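Local coordinates for protein RNA-dependent RNA Polymerase (Bombyx mori cytoplasmic polyhedrosis virus, PDB 6TZ0) that synthesises RNA on an RNA template, serving both transcription of the double-stranded RNA genome and its replication in this cytoplasmic polyhedrosis virus, at residues 1020-1025 against 1179-1184; 1025-1030 against 1161-1166. One frame throughout, in Å; residues are numbered along the deposited sequence.

Contact 1 (1020-1025 against 1179-1184); sequences HLYEFE and NIFSYL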
# COMPACT_ATOMS: atom_id res chain seq x y z
N HIS A 1020 -20.36 -20.44 35.53
CA HIS A 1020 -19.03 -21.02 35.60
C HIS A 1020 -18.99 -22.29 36.44
O HIS A 1020 -17.99 -23.00 36.40
CB HIS A 1020 -18.02 -20.03 36.18
CG HIS A 1020 -17.84 -18.80 35.35
ND1 HIS A 1020 -18.48 -17.61 35.64
CD2 HIS A 1020 -17.12 -18.57 34.23
CE1 HIS A 1020 -18.15 -16.70 34.75
NE2 HIS A 1020 -17.33 -17.26 33.87
N LEU A 1021 -20.05 -22.60 37.19
CA LEU A 1021 -20.01 -23.68 38.17
C LEU A 1021 -20.39 -25.00 37.52
O LEU A 1021 -21.51 -25.50 37.62
CB LEU A 1021 -20.92 -23.35 39.35
CG LEU A 1021 -20.57 -22.03 40.04
CD1 LEU A 1021 -21.48 -21.76 41.22
CD2 LEU A 1021 -19.14 -22.03 40.46
N TYR A 1022 -19.41 -25.58 36.83
CA TYR A 1022 -19.58 -26.87 36.17
C TYR A 1022 -18.25 -27.61 36.19
O TYR A 1022 -17.18 -27.00 36.08
CB TYR A 1022 -20.10 -26.71 34.74
CG TYR A 1022 -19.22 -25.95 33.78
CD1 TYR A 1022 -19.32 -24.57 33.66
CD2 TYR A 1022 -18.32 -26.60 32.96
CE1 TYR A 1022 -18.53 -23.87 32.78
CE2 TYR A 1022 -17.52 -25.92 32.09
CZ TYR A 1022 -17.63 -24.56 32.00
OH TYR A 1022 -16.84 -23.88 31.11
N GLU A 1023 -18.32 -28.93 36.33
CA GLU A 1023 -17.13 -29.76 36.36
C GLU A 1023 -17.32 -31.04 35.55
O GLU A 1023 -18.42 -31.34 35.08
CB GLU A 1023 -16.71 -30.10 37.80
CG GLU A 1023 -15.85 -29.03 38.41
CD GLU A 1023 -14.49 -28.96 37.73
OE1 GLU A 1023 -13.97 -30.03 37.34
OE2 GLU A 1023 -13.95 -27.85 37.55
N PHE A 1024 -16.23 -31.77 35.41
CA PHE A 1024 -16.14 -32.92 34.52
C PHE A 1024 -15.41 -34.04 35.24
O PHE A 1024 -14.26 -33.87 35.64
CB PHE A 1024 -15.40 -32.55 33.23
CG PHE A 1024 -16.18 -31.63 32.34
CD1 PHE A 1024 -17.09 -32.13 31.43
CD2 PHE A 1024 -16.02 -30.26 32.44
CE1 PHE A 1024 -17.81 -31.29 30.62
CE2 PHE A 1024 -16.74 -29.41 31.64
CZ PHE A 1024 -17.64 -29.93 30.73
N GLU A 1025 -16.08 -35.17 35.39
CA GLU A 1025 -15.51 -36.33 36.04
C GLU A 1025 -15.03 -37.32 34.99
O GLU A 1025 -15.60 -37.41 33.90
CB GLU A 1025 -16.52 -36.99 36.97
CG GLU A 1025 -16.92 -36.11 38.13
CD GLU A 1025 -17.90 -36.78 39.05
OE1 GLU A 1025 -18.36 -37.89 38.73
OE2 GLU A 1025 -18.23 -36.18 40.10
N ASN A 1179 -22.65 -27.89 25.24
CA ASN A 1179 -21.64 -28.20 24.22
C ASN A 1179 -20.46 -27.25 24.30
O ASN A 1179 -19.31 -27.66 24.12
CB ASN A 1179 -22.26 -28.16 22.83
CG ASN A 1179 -23.19 -29.31 22.56
OD1 ASN A 1179 -22.93 -30.43 22.99
ND2 ASN A 1179 -24.26 -29.05 21.83
N ILE A 1180 -20.73 -25.97 24.56
CA ILE A 1180 -19.66 -24.99 24.74
C ILE A 1180 -18.86 -25.29 25.99
O ILE A 1180 -17.62 -25.19 25.98
CB ILE A 1180 -20.26 -23.57 24.74
CG1 ILE A 1180 -20.65 -23.18 23.32
CG2 ILE A 1180 -19.32 -22.55 25.36
CD1 ILE A 1180 -21.40 -21.90 23.23
N PHE A 1181 -19.54 -25.68 27.08
CA PHE A 1181 -18.87 -26.10 28.31
C PHE A 1181 -17.89 -27.23 28.06
O PHE A 1181 -16.70 -27.13 28.40
CB PHE A 1181 -19.89 -26.56 29.36
CG PHE A 1181 -20.66 -25.46 30.01
CD1 PHE A 1181 -20.35 -24.13 29.80
CD2 PHE A 1181 -21.69 -25.78 30.88
CE1 PHE A 1181 -21.07 -23.14 30.42
CE2 PHE A 1181 -22.40 -24.80 31.51
CZ PHE A 1181 -22.08 -23.47 31.28
N SER A 1182 -18.37 -28.29 27.41
CA SER A 1182 -17.53 -29.45 27.12
C SER A 1182 -16.40 -29.11 26.15
O SER A 1182 -15.27 -29.55 26.34
CB SER A 1182 -18.40 -30.57 26.58
OG SER A 1182 -18.99 -30.18 25.36
N TYR A 1183 -16.69 -28.29 25.14
CA TYR A 1183 -15.70 -27.95 24.12
C TYR A 1183 -14.55 -27.13 24.68
O TYR A 1183 -13.37 -27.44 24.45
CB TYR A 1183 -16.39 -27.20 22.98
CG TYR A 1183 -15.50 -26.72 21.87
CD1 TYR A 1183 -14.94 -27.61 20.97
CD2 TYR A 1183 -15.26 -25.37 21.70
CE1 TYR A 1183 -14.14 -27.17 19.95
CE2 TYR A 1183 -14.47 -24.92 20.68
CZ TYR A 1183 -13.91 -25.82 19.81
OH TYR A 1183 -13.12 -25.38 18.78
N LEU A 1184 -14.88 -26.09 25.45
CA LEU A 1184 -13.85 -25.26 26.05
C LEU A 1184 -13.07 -26.00 27.13
O LEU A 1184 -11.86 -25.76 27.28
CB LEU A 1184 -14.48 -23.99 26.61
CG LEU A 1184 -14.60 -22.75 25.73
CD1 LEU A 1184 -15.49 -22.95 24.54
CD2 LEU A 1184 -15.18 -21.66 26.57

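Contact 2 (1025-1030 against 1161-1166); sequences EVEDVT and LVRIPP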
# COMPACT_ATOMS: atom_id res chain seq x y z
N GLU A 1025 -16.08 -35.17 35.39
CA GLU A 1025 -15.51 -36.33 36.04
C GLU A 1025 -15.03 -37.32 34.99
O GLU A 1025 -15.60 -37.41 33.90
CB GLU A 1025 -16.52 -36.99 36.97
CG GLU A 1025 -16.92 -36.11 38.13
CD GLU A 1025 -17.90 -36.78 39.05
OE1 GLU A 1025 -18.36 -37.89 38.73
OE2 GLU A 1025 -18.23 -36.18 40.10
N VAL A 1026 -13.98 -38.06 35.33
CA VAL A 1026 -13.34 -38.96 34.38
C VAL A 1026 -13.90 -40.36 34.56
O VAL A 1026 -13.80 -40.94 35.65
CB VAL A 1026 -11.81 -38.95 34.57
CG1 VAL A 1026 -11.16 -39.94 33.64
CG2 VAL A 1026 -11.27 -37.55 34.33
N GLU A 1027 -14.48 -40.90 33.50
CA GLU A 1027 -14.95 -42.28 33.49
C GLU A 1027 -13.84 -43.20 32.99
O GLU A 1027 -12.84 -42.77 32.43
CB GLU A 1027 -16.18 -42.41 32.60
CG GLU A 1027 -17.42 -41.72 33.13
CD GLU A 1027 -18.59 -41.82 32.16
OE1 GLU A 1027 -18.37 -42.24 31.01
OE2 GLU A 1027 -19.73 -41.50 32.56
N ASP A 1028 -14.03 -44.50 33.22
CA ASP A 1028 -13.08 -45.51 32.77
C ASP A 1028 -13.37 -46.00 31.35
O ASP A 1028 -12.73 -46.96 30.91
CB ASP A 1028 -13.06 -46.67 33.76
CG ASP A 1028 -14.44 -47.23 34.03
OD1 ASP A 1028 -15.43 -46.63 33.57
OD2 ASP A 1028 -14.53 -48.27 34.72
N VAL A 1029 -14.29 -45.36 30.65
CA VAL A 1029 -14.59 -45.68 29.26
C VAL A 1029 -13.67 -44.85 28.38
O VAL A 1029 -13.65 -43.62 28.48
CB VAL A 1029 -16.06 -45.41 28.93
CG1 VAL A 1029 -16.33 -45.63 27.45
CG2 VAL A 1029 -16.96 -46.30 29.76
N THR A 1030 -12.91 -45.51 27.51
CA THR A 1030 -12.03 -44.83 26.57
C THR A 1030 -12.83 -44.47 25.33
O THR A 1030 -13.52 -45.32 24.76
CB THR A 1030 -10.83 -45.70 26.20
OG1 THR A 1030 -11.29 -46.88 25.55
CG2 THR A 1030 -10.05 -46.08 27.43
N LEU A 1161 -17.98 -36.71 23.24
CA LEU A 1161 -16.92 -37.00 24.19
C LEU A 1161 -17.36 -36.94 25.64
O LEU A 1161 -16.67 -37.49 26.50
CB LEU A 1161 -15.76 -36.02 23.99
CG LEU A 1161 -14.99 -36.15 22.68
CD1 LEU A 1161 -14.05 -34.99 22.51
CD2 LEU A 1161 -14.22 -37.45 22.70
N VAL A 1162 -18.48 -36.28 25.94
CA VAL A 1162 -18.90 -36.00 27.30
C VAL A 1162 -20.32 -36.52 27.49
O VAL A 1162 -21.21 -36.21 26.69
CB VAL A 1162 -18.83 -34.49 27.62
CG1 VAL A 1162 -19.39 -34.19 29.00
CG2 VAL A 1162 -17.40 -34.00 27.52
N ARG A 1163 -20.53 -37.31 28.54
CA ARG A 1163 -21.85 -37.83 28.87
C ARG A 1163 -22.56 -36.84 29.79
O ARG A 1163 -22.15 -36.65 30.94
CB ARG A 1163 -21.74 -39.20 29.53
CG ARG A 1163 -23.08 -39.83 29.83
CD ARG A 1163 -22.96 -41.26 30.33
NE ARG A 1163 -22.34 -41.37 31.65
CZ ARG A 1163 -23.01 -41.27 32.79
NH1 ARG A 1163 -24.32 -41.04 32.78
NH2 ARG A 1163 -22.37 -41.40 33.95
N ILE A 1164 -23.62 -36.23 29.29
CA ILE A 1164 -24.42 -35.27 30.04
C ILE A 1164 -25.74 -35.94 30.40
O ILE A 1164 -26.43 -36.43 29.50
CB ILE A 1164 -24.67 -33.98 29.23
CG1 ILE A 1164 -23.35 -33.30 28.91
CG2 ILE A 1164 -25.59 -33.05 29.98
CD1 ILE A 1164 -23.46 -32.24 27.86
N PRO A 1165 -26.10 -36.01 31.68
CA PRO A 1165 -27.38 -36.63 32.07
C PRO A 1165 -28.56 -35.82 31.58
O PRO A 1165 -28.53 -34.58 31.62
CB PRO A 1165 -27.30 -36.65 33.60
CG PRO A 1165 -25.85 -36.61 33.90
CD PRO A 1165 -25.25 -35.74 32.84
N PRO A 1166 -29.63 -36.49 31.12
CA PRO A 1166 -30.72 -35.77 30.46
C PRO A 1166 -31.63 -34.98 31.39
O PRO A 1166 -32.48 -34.24 30.90
CB PRO A 1166 -31.50 -36.88 29.76
CG PRO A 1166 -31.22 -38.09 30.57
CD PRO A 1166 -29.81 -37.95 31.07

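Contact 1 (1020-1025 against 1179-1184)
Tyr-1022 and Phe-1181 lay their rings flat against each other, and this face-to-face stack carries most of the contact between the edge strand and the helix. The planes are only 8° from parallel and the centroids 3.8 Å apart, so overlap is extensive. The match is not quite centred: Phe-1181 CG sits over the middle of the tyrosine ring, whereas Tyr-1022 CE1 lies nearer the rim of the phenylalanine, 3.5 Å from Phe-1181 CD1. Phe-1181 CB adds a CH-pi contact over the same tyrosine face, 4.0 Å from the ring centroid. The tyrosine is placed there by a chi1 of 62°, which tucks CG between its backbone N and carbonyl carbon; its hydroxyl extends beyond the stack to a hydrogen bond with the hydroxyl of Tyr-1139, whose ring also packs edge-to-face with Phe-1181.

Phe-1024, two residues along the strand and on the same side, reaches the next part of the helix with the end of its ring. Its CZ comes obliquely to Ser-1182 CA at 3.6 Å, close to the carbonyl of Phe-1181, while CE2 lies at the edge of the tyrosine ring. Ser-1182 turns its hydroxyl back into the helix, where OG donates to Asn-1179 O at 2.8 Å, leaving CB for apolar contact.

The axes of strand 1022-1025 and helix 1179-1184 cross at -60°, 9.9 Å apart at closest approach. Strand 1022-1027 forms one edge of a mixed sheet packed against helix 1174-1188; Arg-873 makes a cation-pi contact with Tyr-1022, and His-1185 stacks on Phe-1024.

Contact 2 (1025-1030 against 1161-1166)
The carboxylate of Glu-1027 and the guanidinium of Arg-1163 meet edge to edge, their planes 19° apart and so nearly coplanar, with the acid lying beside the guanidinium and over neither of its faces. The arginine presents its side, NE and NH2 together, and both nitrogens converge on one oxygen. Arg-1163 NE donates to Glu-1027 OE2 at 2.8 Å, and the oxygen receives it on its syn lone pair with an N-H...O angle of 153°. Arg-1163 NH2 reaches the same OE2 at 3.0 Å, meeting it nearly along the C-O direction in a more bent bond, 137°. Because a single oxygen takes both donors, this salt bridge differs from the bidentate form in which each nitrogen has its own oxygen.

The two residues stand on the outer strands of a three-stranded mixed sheet, 1022-1027 and 1162-1163, with strand 1196-1202 running between them, so the side chains bridge over the middle strand. That strand supplies the second cation as well: Glu-1027 OE1 forms a salt bridge with Arg-1197 NE, and the glutamate is shared between two arginines that would stabilise its negative charge.

Glu-1027 stretches out beyond CG to span the gap, whereas Arg-1163 starts with CG anti to its backbone N and then bends at chi3, which swings the guanidinium side-on to the acid. The backbones themselves remain well separated, 9.4 Å between the CA atoms of Glu-1027 and Arg-1163.

Contacts 1 and 2 take opposite faces of one small sheet as their ground, illustrating how different residues of a strand can serve a buried layer and a polar surface at once. Their centres lie about 12 Å apart, their segments meet at Glu-1025 on strand 1022-1027, and contact 2 is nested within the chain loop that contact 1 closes. Val-1162, next to the arginine of contact 2, joins them directly: its CG1 packs 3.7 Å from Phe-1024 CE1, and its CG2 lies 3.7 Å from Ser-1182 CB. Strand 1162-1163 is followed in the chain by helix 1174-1188. Both contacts belong to the C-terminal family region and lie away from the nucleotide- and magnesium-binding sites of the polymerase.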